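Endoglucanase EG-II (Hypocrea jecorina, PDB 3QR3) hydrolyses internal beta-1,4-glucosidic bonds of cellulose, as an endoglucanase whose catalytic domain belongs to glycosyl hydrolase family 5. Local coordinates at residues I146-H151 / D185-G190; L62-Q67 / V102-Y107. All blocks are in the same frame, centred on the assembly; numbering follows the deposited sequence.

Contact 1. Residues I146-H151 / D185-G190; sequences IMNEPH and DWQSAG. With SO4 (sulfate ion), chain C; SO4 (sulfate ion), chain D.
His151 and Trp186 lie one on the other as an offset stack. The imidazole covers the six-membered ring of the indole, with planes only 4° apart and centroids at 3.7 Å. Nearer the backbone, CB of His151 makes a CH-pi contact over the face of the five-membered ring. The His151 torsion (chi1 63°) sets CG between the backbone N and the carbonyl carbon, and this turns the imidazole onto the indole. NE2 of His151 is also hydrogen-bonded to Thr19 O.

Two hydrogen bonds join the loops. Gln187 extends its chain beyond CG, and its OE1 takes the backbone N-H of Glu149 at 2.7 Å, nearly straight at 172°. Its NE2 is held by the carbonyl of Asp217. The second bond runs from Trp186 N to Pro150 O at 2.9 Å and is more bent.

The Glu149 carboxylate stands almost perpendicular to the indole, with OE1 3.3 Å from CE3 of Trp186 at the ring edge. Its OE2 is hydrogen-bonded to ND1 of His219, and a water links OE2 to the Trp186 carbonyl. NE1 of Trp186 hydrogen-bonds to O1, and weakly to O3, of a sulfate ion probably from the crystallisation liquor.

Asn148, Glu149 and Pro150 follow strand 142-145 as the Asn-Glu-Pro sequence of family 5 TIM barrels. By family analogy, Glu149 is probably the acid/base of the active site.

Contact 2. Residues L62-Q67 / V102-Y107; sequences LPVGWQ and VDIHNY
Pro63 packs its ring against the carboxylate of Asp103, with CB 3.2 Å from OD2. Both side chains leave the same face of the sheet. Asp103 has CG roughly anti to the backbone N (chi1 153°), which brings OD2 across to the proline and also within reach of His105. There ND1 of His105 donates to the syn lone pair of OD2 at 2.7 Å, close to the imidazole plane. This bond helps fix the rotation of the ring, whose ND1 side also lies against CB of Pro63. An alanine in place of Asp103 would probably leave the His105 imidazole freer to turn and open a gap beside Pro63.

Strands 59-64 and 99-104 are parallel neighbours in the TIM barrel, and the pair meets at their C-terminal ends. Val64 is gripped through both its N and its O: its N donates to Asp103 O at 2.8 Å, and its O accepts from His105 N at 2.9 Å. A weaker bond joins Asp103 N to Leu62 O.

On the other face, Val64 places CG1 between its backbone N and carbonyl carbon (chi1 56°), where it meets CD1 of Ile104 at 4.3 Å. The other branch of Ile104, CG2, touches CB of Trp66 at 3.8 Å, just past the N-cap residue Gly65. The Trp66 indole leads away from the strand pair, where it packs edge-to-face with Trp110 and also meets Phe125. Asn106 lies beside the start of helix 66-69.

In the fold
Both contacts sit at the C-terminal ends of barrel strands, but they hold different elements. Contact 2 is wholly buried; contact 1 is mostly buried, with Glu149, Asp185 and Trp186 partly exposed. Contact 2 joins two neighbouring strands through a backbone ladder, with apolar packing on one face and a carboxylate-imidazole hydrogen bond on the other. Contact 1 joins the loops after strands 142-145 and 179-182, and relies on a ring stack, an amide and a backbone bond. The two meet directly: Asn148 N probably bonds to Ile104 O, and Asn148 packs on Asp103 and His105. The segments 102-107 and 146-151 thus lie side by side, at the ends of the neighbouring strands 99-104 and 142-145.

Contact 1. Residues I146-H151 / D185-G190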
ATOM      1  N   ILE A 146       2.258  -3.097   6.940  1.00 13.06           N
ATOM      2  CA  ILE A 146       3.180  -2.775   8.033  1.00 15.38           C
ATOM      3  C   ILE A 146       3.971  -1.482   7.859  1.00 15.42           C
ATOM      4  O   ILE A 146       4.071  -0.674   8.791  1.00 17.63           O
ATOM      5  CB  ILE A 146       4.131  -3.968   8.292  1.00 15.00           C
ATOM      6  CG1 ILE A 146       3.334  -5.133   8.875  1.00 11.22           C
ATOM      7  CG2 ILE A 146       5.264  -3.576   9.234  1.00 15.89           C
ATOM      8  CD1 ILE A 146       4.215  -6.325   9.342  1.00 15.11           C
ATOM      9  N   MET A 147       4.527  -1.274   6.673  1.00 17.60           N
ATOM     10  CA  MET A 147       5.375  -0.116   6.444  1.00 18.71           C
ATOM     11  C   MET A 147       5.592   0.154   4.964  1.00 20.62           C
ATOM     12  O   MET A 147       5.864  -0.751   4.189  1.00 18.33           O
ATOM     13  CB  MET A 147       6.728  -0.281   7.147  1.00 19.97           C
ATOM     14  CG  MET A 147       7.661   0.923   6.990  1.00 12.79           C
ATOM     15  SD  MET A 147       6.939   2.464   7.594  1.00 16.40           S
ATOM     16  CE  MET A 147       6.497   1.970   9.252  1.00 19.59           C
ATOM     17  N   ASN A 148       5.479   1.422   4.588  1.00 16.31           N
ATOM     18  CA  ASN A 148       5.731   1.834   3.223  1.00 17.73           C
ATOM     19  C   ASN A 148       7.227   2.073   2.991  1.00 17.53           C
ATOM     20  O   ASN A 148       7.861   2.851   3.708  1.00 18.91           O
ATOM     21  CB  ASN A 148       4.943   3.115   2.919  1.00 17.46           C
ATOM     22  CG  ASN A 148       5.131   3.583   1.494  1.00 20.35           C
ATOM     23  OD1 ASN A 148       4.601   2.983   0.567  1.00 18.01           O
ATOM     24  ND2 ASN A 148       5.875   4.670   1.315  1.00 21.39           N
ATOM     25  N   GLU A 149       7.783   1.375   2.009  1.00 14.63           N
ATOM     26  CA  GLU A 149       9.118   1.660   1.466  1.00 16.10           C
ATOM     27  C   GLU A 149      10.277   1.845   2.453  1.00 19.22           C
ATOM     28  O   GLU A 149      10.933   2.897   2.457  1.00 16.27           O
ATOM     29  CB  GLU A 149       9.046   2.832   0.475  1.00 15.73           C
ATOM     30  CG  GLU A 149       8.201   2.470  -0.736  1.00 16.41           C
ATOM     31  CD  GLU A 149       8.352   3.419  -1.901  1.00 24.04           C
ATOM     32  OE1 GLU A 149       9.034   4.446  -1.746  1.00 24.04           O
ATOM     33  OE2 GLU A 149       7.787   3.117  -2.981  1.00 24.51           O
ATOM     34  N   PRO A 150      10.553   0.811   3.276  1.00 16.64           N
ATOM     35  CA  PRO A 150      11.823   0.835   3.998  1.00 15.87           C
ATOM     36  C   PRO A 150      12.949   0.998   2.999  1.00 19.09           C
ATOM     37  O   PRO A 150      12.864   0.463   1.885  1.00 17.11           O
ATOM     38  CB  PRO A 150      11.899  -0.568   4.627  1.00 15.16           C
ATOM     39  CG  PRO A 150      10.459  -0.993   4.770  1.00 18.32           C
ATOM     40  CD  PRO A 150       9.805  -0.438   3.514  1.00 17.78           C
ATOM     41  N   HIS A 151      13.986   1.731   3.389  1.00 13.65           N
ATOM     42  CA  HIS A 151      15.157   1.904   2.542  1.00 17.91           C
ATOM     43  C   HIS A 151      16.380   2.205   3.396  1.00 15.93           C
ATOM     44  O   HIS A 151      16.274   2.836   4.447  1.00 17.85           O
ATOM     45  CB  HIS A 151      14.938   3.029   1.531  1.00 18.68           C
ATOM     46  CG  HIS A 151      14.745   4.380   2.157  1.00 18.34           C
ATOM     47  ND1 HIS A 151      15.793   5.238   2.413  1.00 23.38           N
ATOM     48  CD2 HIS A 151      13.625   5.018   2.577  1.00 16.84           C
ATOM     49  CE1 HIS A 151      15.328   6.350   2.961  1.00 25.56           C
ATOM     50  NE2 HIS A 151      14.014   6.247   3.064  1.00 22.42           N
ATOM     51  N   ASP A 185      15.256  -1.366  -0.085  1.00 16.98           N
ATOM     52  CA  ASP A 185      15.300  -0.745  -1.407  1.00 23.09           C
ATOM     53  C   ASP A 185      13.939  -0.209  -1.861  1.00 21.22           C
ATOM     54  O   ASP A 185      13.523  -0.429  -2.994  1.00 18.01           O
ATOM     55  CB  ASP A 185      15.850  -1.727  -2.442  1.00 20.38           C
ATOM     56  CG  ASP A 185      17.365  -1.847  -2.384  1.00 24.23           C
ATOM     57  OD1 ASP A 185      18.059  -0.881  -2.773  1.00 25.19           O
ATOM     58  OD2 ASP A 185      17.858  -2.909  -1.955  1.00 21.93           O
ATOM     59  N   TRP A 186      13.261   0.500  -0.968  1.00 21.63           N
ATOM     60  CA  TRP A 186      11.979   1.115  -1.277  1.00 16.89           C
ATOM     61  C   TRP A 186      10.974   0.058  -1.734  1.00 17.57           C
ATOM     62  O   TRP A 186      10.115   0.324  -2.576  1.00 15.20           O
ATOM     63  CB  TRP A 186      12.154   2.190  -2.351  1.00 15.66           C
ATOM     64  CG  TRP A 186      13.293   3.121  -2.093  1.00 19.10           C
ATOM     65  CD1 TRP A 186      14.603   2.935  -2.442  1.00 18.71           C
ATOM     66  CD2 TRP A 186      13.228   4.409  -1.457  1.00 23.30           C
ATOM     67  NE1 TRP A 186      15.355   4.021  -2.049  1.00 22.51           N
ATOM     68  CE2 TRP A 186      14.538   4.938  -1.443  1.00 18.68           C
ATOM     69  CE3 TRP A 186      12.189   5.166  -0.900  1.00 25.32           C
ATOM     70  CZ2 TRP A 186      14.838   6.185  -0.887  1.00 24.76           C
ATOM     71  CZ3 TRP A 186      12.491   6.405  -0.341  1.00 21.49           C
ATOM     72  CH2 TRP A 186      13.802   6.904  -0.348  1.00 21.87           C
ATOM     73  N   GLN A 187      11.088  -1.142  -1.175  1.00 17.46           N
ATOM     74  CA  GLN A 187      10.199  -2.241  -1.547  1.00 18.57           C
ATOM     75  C   GLN A 187      10.290  -2.668  -3.011  1.00 16.20           C
ATOM     76  O   GLN A 187       9.410  -3.368  -3.506  1.00 14.05           O
ATOM     77  CB  GLN A 187       8.751  -1.876  -1.237  1.00 15.41           C
ATOM     78  CG  GLN A 187       8.386  -1.987   0.235  1.00 16.00           C
ATOM     79  CD  GLN A 187       6.907  -1.740   0.457  1.00 20.04           C
ATOM     80  OE1 GLN A 187       6.498  -0.621   0.752  1.00 20.94           O
ATOM     81  NE2 GLN A 187       6.091  -2.777   0.273  1.00 20.03           N
ATOM     82  N   SER A 188      11.344  -2.275  -3.708  1.00 15.54           N
ATOM     83  CA  SER A 188      11.434  -2.615  -5.127  1.00 17.66           C
ATOM     84  C   SER A 188      11.361  -4.111  -5.404  1.00 17.07           C
ATOM     85  O   SER A 188      12.103  -4.913  -4.822  1.00 17.69           O
ATOM     86  CB  SER A 188      12.700  -2.048  -5.765  1.00 24.43           C
ATOM     87  OG  SER A 188      12.804  -2.536  -7.094  1.00 22.52           O
ATOM     88  N   ALA A 189      10.454  -4.481  -6.301  1.00 16.39           N
ATOM     89  CA  ALA A 189      10.314  -5.864  -6.722  1.00 15.45           C
ATOM     90  C   ALA A 189      11.602  -6.348  -7.390  1.00 17.76           C
ATOM     91  O   ALA A 189      11.918  -7.532  -7.360  1.00 18.27           O
ATOM     92  CB  ALA A 189       9.106  -6.013  -7.680  1.00 13.14           C
ATOM     93  N   GLY A 190      12.336  -5.427  -8.003  1.00 19.26           N
ATOM     94  CA  GLY A 190      13.574  -5.778  -8.685  1.00 21.64           C
ATOM     95  C   GLY A 190      14.715  -6.167  -7.756  1.00 24.22           C
ATOM     96  O   GLY A 190      15.578  -6.968  -8.121  1.00 23.63           O
TER
HETATM   97  S   SO4 C 340      15.678  -2.465  -9.139  1.00 37.20           S
HETATM   98  O1  SO4 C 340      15.051  -2.235  -7.849  0.70 25.35           O
HETATM   99  O2  SO4 C 340      16.786  -3.409  -8.996  0.47 24.38           O
HETATM  100  O3  SO4 C 340      14.688  -3.024 -10.061  0.46 22.38           O
HETATM  101  O4  SO4 C 340      16.170  -1.190  -9.651  1.00 35.41           O
HETATM  102  S   SO4 D 341      18.608   4.760  -3.421  1.00 53.80           S
HETATM  103  O1  SO4 D 341      18.146   5.483  -2.241  0.61 44.61           O
HETATM  104  O2  SO4 D 341      20.064   4.852  -3.508  0.54 55.45           O
HETATM  105  O3  SO4 D 341      18.228   3.358  -3.307  0.76 40.50           O
HETATM  106  O4  SO4 D 341      18.012   5.338  -4.620  0.68 44.32           O
HETATM  107  O   HOH W   1       9.674   2.130  -4.835  0.51 18.20           O

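Contact 2. Residues L62-Q67 / V102-Y107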
ATOM      1  N   LEU A  62      -4.834   2.600   1.671  1.00 14.37           N
ATOM      2  CA  LEU A  62      -5.132   3.886   2.305  1.00 17.45           C
ATOM      3  C   LEU A  62      -3.929   4.377   3.098  1.00 17.94           C
ATOM      4  O   LEU A  62      -3.820   4.126   4.311  1.00 14.24           O
ATOM      5  CB  LEU A  62      -6.349   3.751   3.223  1.00 19.89           C
ATOM      6  CG  LEU A  62      -7.609   3.083   2.648  1.00 26.99           C
ATOM      7  CD1 LEU A  62      -8.740   3.081   3.681  1.00 26.54           C
ATOM      8  CD2 LEU A  62      -8.073   3.775   1.374  1.00 19.87           C
ATOM      9  N   PRO A  63      -3.013   5.075   2.416  1.00 16.56           N
ATOM     10  CA  PRO A  63      -1.782   5.571   3.030  1.00 16.26           C
ATOM     11  C   PRO A  63      -2.084   6.575   4.116  1.00 18.59           C
ATOM     12  O   PRO A  63      -2.936   7.441   3.919  1.00 15.68           O
ATOM     13  CB  PRO A  63      -1.076   6.287   1.873  1.00 21.30           C
ATOM     14  CG  PRO A  63      -1.662   5.732   0.657  1.00 16.10           C
ATOM     15  CD  PRO A  63      -3.089   5.420   0.991  1.00 17.51           C
ATOM     16  N   VAL A  64      -1.387   6.466   5.244  1.00 15.85           N
ATOM     17  CA  VAL A  64      -1.549   7.441   6.316  1.00 18.06           C
ATOM     18  C   VAL A  64      -0.256   7.568   7.105  1.00 16.54           C
ATOM     19  O   VAL A  64       0.493   6.594   7.266  1.00 15.04           O
ATOM     20  CB  VAL A  64      -2.720   7.084   7.253  1.00 14.74           C
ATOM     21  CG1 VAL A  64      -2.535   5.688   7.813  1.00 15.74           C
ATOM     22  CG2 VAL A  64      -2.831   8.126   8.390  1.00 12.55           C
ATOM     23  N   GLY A  65       0.014   8.776   7.579  1.00 15.75           N
ATOM     24  CA  GLY A  65       1.215   9.023   8.350  1.00 17.19           C
ATOM     25  C   GLY A  65       1.097   8.472   9.757  1.00 18.08           C
ATOM     26  O   GLY A  65       0.066   8.621  10.413  1.00 17.44           O
ATOM     27  N   TRP A  66       2.154   7.809  10.213  1.00 15.23           N
ATOM     28  CA  TRP A  66       2.254   7.363  11.601  1.00 19.11           C
ATOM     29  C   TRP A  66       1.964   8.534  12.550  1.00 17.56           C
ATOM     30  O   TRP A  66       1.153   8.416  13.467  1.00 18.80           O
ATOM     31  CB  TRP A  66       3.667   6.834  11.834  1.00 18.23           C
ATOM     32  CG  TRP A  66       3.950   6.202  13.153  1.00 14.63           C
ATOM     33  CD1 TRP A  66       3.131   6.124  14.248  1.00 13.36           C
ATOM     34  CD2 TRP A  66       5.178   5.575  13.521  1.00 16.06           C
ATOM     35  NE1 TRP A  66       3.779   5.458  15.273  1.00 15.50           N
ATOM     36  CE2 TRP A  66       5.042   5.125  14.852  1.00 16.02           C
ATOM     37  CE3 TRP A  66       6.390   5.359  12.853  1.00 16.61           C
ATOM     38  CZ2 TRP A  66       6.072   4.466  15.525  1.00 14.18           C
ATOM     39  CZ3 TRP A  66       7.409   4.705  13.522  1.00 16.89           C
ATOM     40  CH2 TRP A  66       7.241   4.264  14.846  1.00 14.18           C
ATOM     41  N   GLN A  67       2.614   9.665  12.307  1.00 16.20           N
ATOM     42  CA  GLN A  67       2.478  10.832  13.184  1.00 19.74           C
ATOM     43  C   GLN A  67       1.031  11.275  13.280  1.00 21.41           C
ATOM     44  O   GLN A  67       0.579  11.736  14.324  1.00 17.13           O
ATOM     45  CB  GLN A  67       3.358  11.998  12.706  1.00 15.26           C
ATOM     46  CG  GLN A  67       4.861  11.768  12.926  1.00 17.97           C
ATOM     47  CD  GLN A  67       5.529  11.035  11.762  1.00 19.24           C
ATOM     48  OE1 GLN A  67       4.902  10.216  11.072  1.00 16.61           O
ATOM     49  NE2 GLN A  67       6.801  11.343  11.527  1.00 15.72           N
ATOM     50  N   VAL A 102      -4.375  -0.840   5.188  1.00 17.75           N
ATOM     51  CA  VAL A 102      -3.944   0.241   6.063  1.00 16.95           C
ATOM     52  C   VAL A 102      -2.437   0.354   5.892  1.00 17.71           C
ATOM     53  O   VAL A 102      -1.701  -0.577   6.209  1.00 18.35           O
ATOM     54  CB  VAL A 102      -4.316  -0.059   7.530  1.00 17.40           C
ATOM     55  CG1 VAL A 102      -3.677   0.968   8.496  1.00 16.77           C
ATOM     56  CG2 VAL A 102      -5.830  -0.081   7.692  1.00 16.82           C
ATOM     57  N   ASP A 103      -1.980   1.472   5.342  1.00 19.40           N
ATOM     58  CA  ASP A 103      -0.565   1.625   4.986  1.00 18.81           C
ATOM     59  C   ASP A 103       0.072   2.745   5.787  1.00 16.59           C
ATOM     60  O   ASP A 103      -0.302   3.911   5.639  1.00 18.97           O
ATOM     61  CB  ASP A 103      -0.415   1.902   3.482  1.00 20.31           C
ATOM     62  CG  ASP A 103       0.848   2.690   3.144  1.00 26.95           C
ATOM     63  OD1 ASP A 103       1.940   2.312   3.617  1.00 23.80           O
ATOM     64  OD2 ASP A 103       0.752   3.687   2.386  1.00 28.09           O
ATOM     65  N   ILE A 104       1.024   2.391   6.645  1.00 17.93           N
ATOM     66  CA  ILE A 104       1.764   3.388   7.416  1.00 15.45           C
ATOM     67  C   ILE A 104       2.876   3.938   6.525  1.00 16.13           C
ATOM     68  O   ILE A 104       3.822   3.236   6.211  1.00 17.03           O
ATOM     69  CB  ILE A 104       2.334   2.779   8.712  1.00 20.09           C
ATOM     70  CG1 ILE A 104       1.201   2.186   9.554  1.00 19.59           C
ATOM     71  CG2 ILE A 104       3.055   3.840   9.536  1.00 18.02           C
ATOM     72  CD1 ILE A 104       0.168   3.221  10.000  1.00 15.24           C
ATOM     73  N   HIS A 105       2.740   5.191   6.097  1.00 14.54           N
ATOM     74  CA  HIS A 105       3.562   5.708   5.004  1.00 15.53           C
ATOM     75  C   HIS A 105       4.845   6.358   5.553  1.00 17.07           C
ATOM     76  O   HIS A 105       5.052   7.560   5.394  1.00 19.32           O
ATOM     77  CB  HIS A 105       2.736   6.717   4.188  1.00 21.86           C
ATOM     78  CG  HIS A 105       3.009   6.685   2.717  1.00 19.15           C
ATOM     79  ND1 HIS A 105       2.621   5.634   1.907  1.00 24.03           N
ATOM     80  CD2 HIS A 105       3.628   7.576   1.908  1.00 14.27           C
ATOM     81  CE1 HIS A 105       2.993   5.883   0.662  1.00 21.37           C
ATOM     82  NE2 HIS A 105       3.602   7.057   0.636  1.00 23.27           N
ATOM     83  N   ASN A 106       5.708   5.570   6.193  1.00 18.70           N
ATOM     84  CA  ASN A 106       6.812   6.163   6.955  1.00 16.69           C
ATOM     85  C   ASN A 106       8.257   5.764   6.641  1.00 15.62           C
ATOM     86  O   ASN A 106       9.174   6.193   7.335  1.00 17.02           O
ATOM     87  CB  ASN A 106       6.563   6.017   8.449  1.00 14.83           C
ATOM     88  CG  ASN A 106       5.721   7.136   9.004  1.00 17.95           C
ATOM     89  OD1 ASN A 106       6.235   8.051   9.641  1.00 17.02           O
ATOM     90  ND2 ASN A 106       4.418   7.074   8.764  1.00 16.24           N
ATOM     91  N   TYR A 107       8.458   4.950   5.614  1.00 15.18           N
ATOM     92  CA  TYR A 107       9.798   4.612   5.150  1.00 18.49           C
ATOM     93  C   TYR A 107      10.667   4.029   6.269  1.00 19.66           C
ATOM     94  O   TYR A 107      11.881   4.233   6.290  1.00 14.01           O
ATOM     95  CB  TYR A 107      10.454   5.850   4.530  1.00 17.16           C
ATOM     96  CG  TYR A 107       9.594   6.482   3.458  1.00 20.22           C
ATOM     97  CD1 TYR A 107       8.638   7.434   3.784  1.00 18.30           C
ATOM     98  CD2 TYR A 107       9.718   6.108   2.127  1.00 18.43           C
ATOM     99  CE1 TYR A 107       7.837   8.008   2.814  1.00 21.21           C
ATOM    100  CE2 TYR A 107       8.913   6.684   1.138  1.00 21.97           C
ATOM    101  CZ  TYR A 107       7.981   7.632   1.498  1.00 22.16           C
ATOM    102  OH  TYR A 107       7.177   8.209   0.545  1.00 20.73           O
TER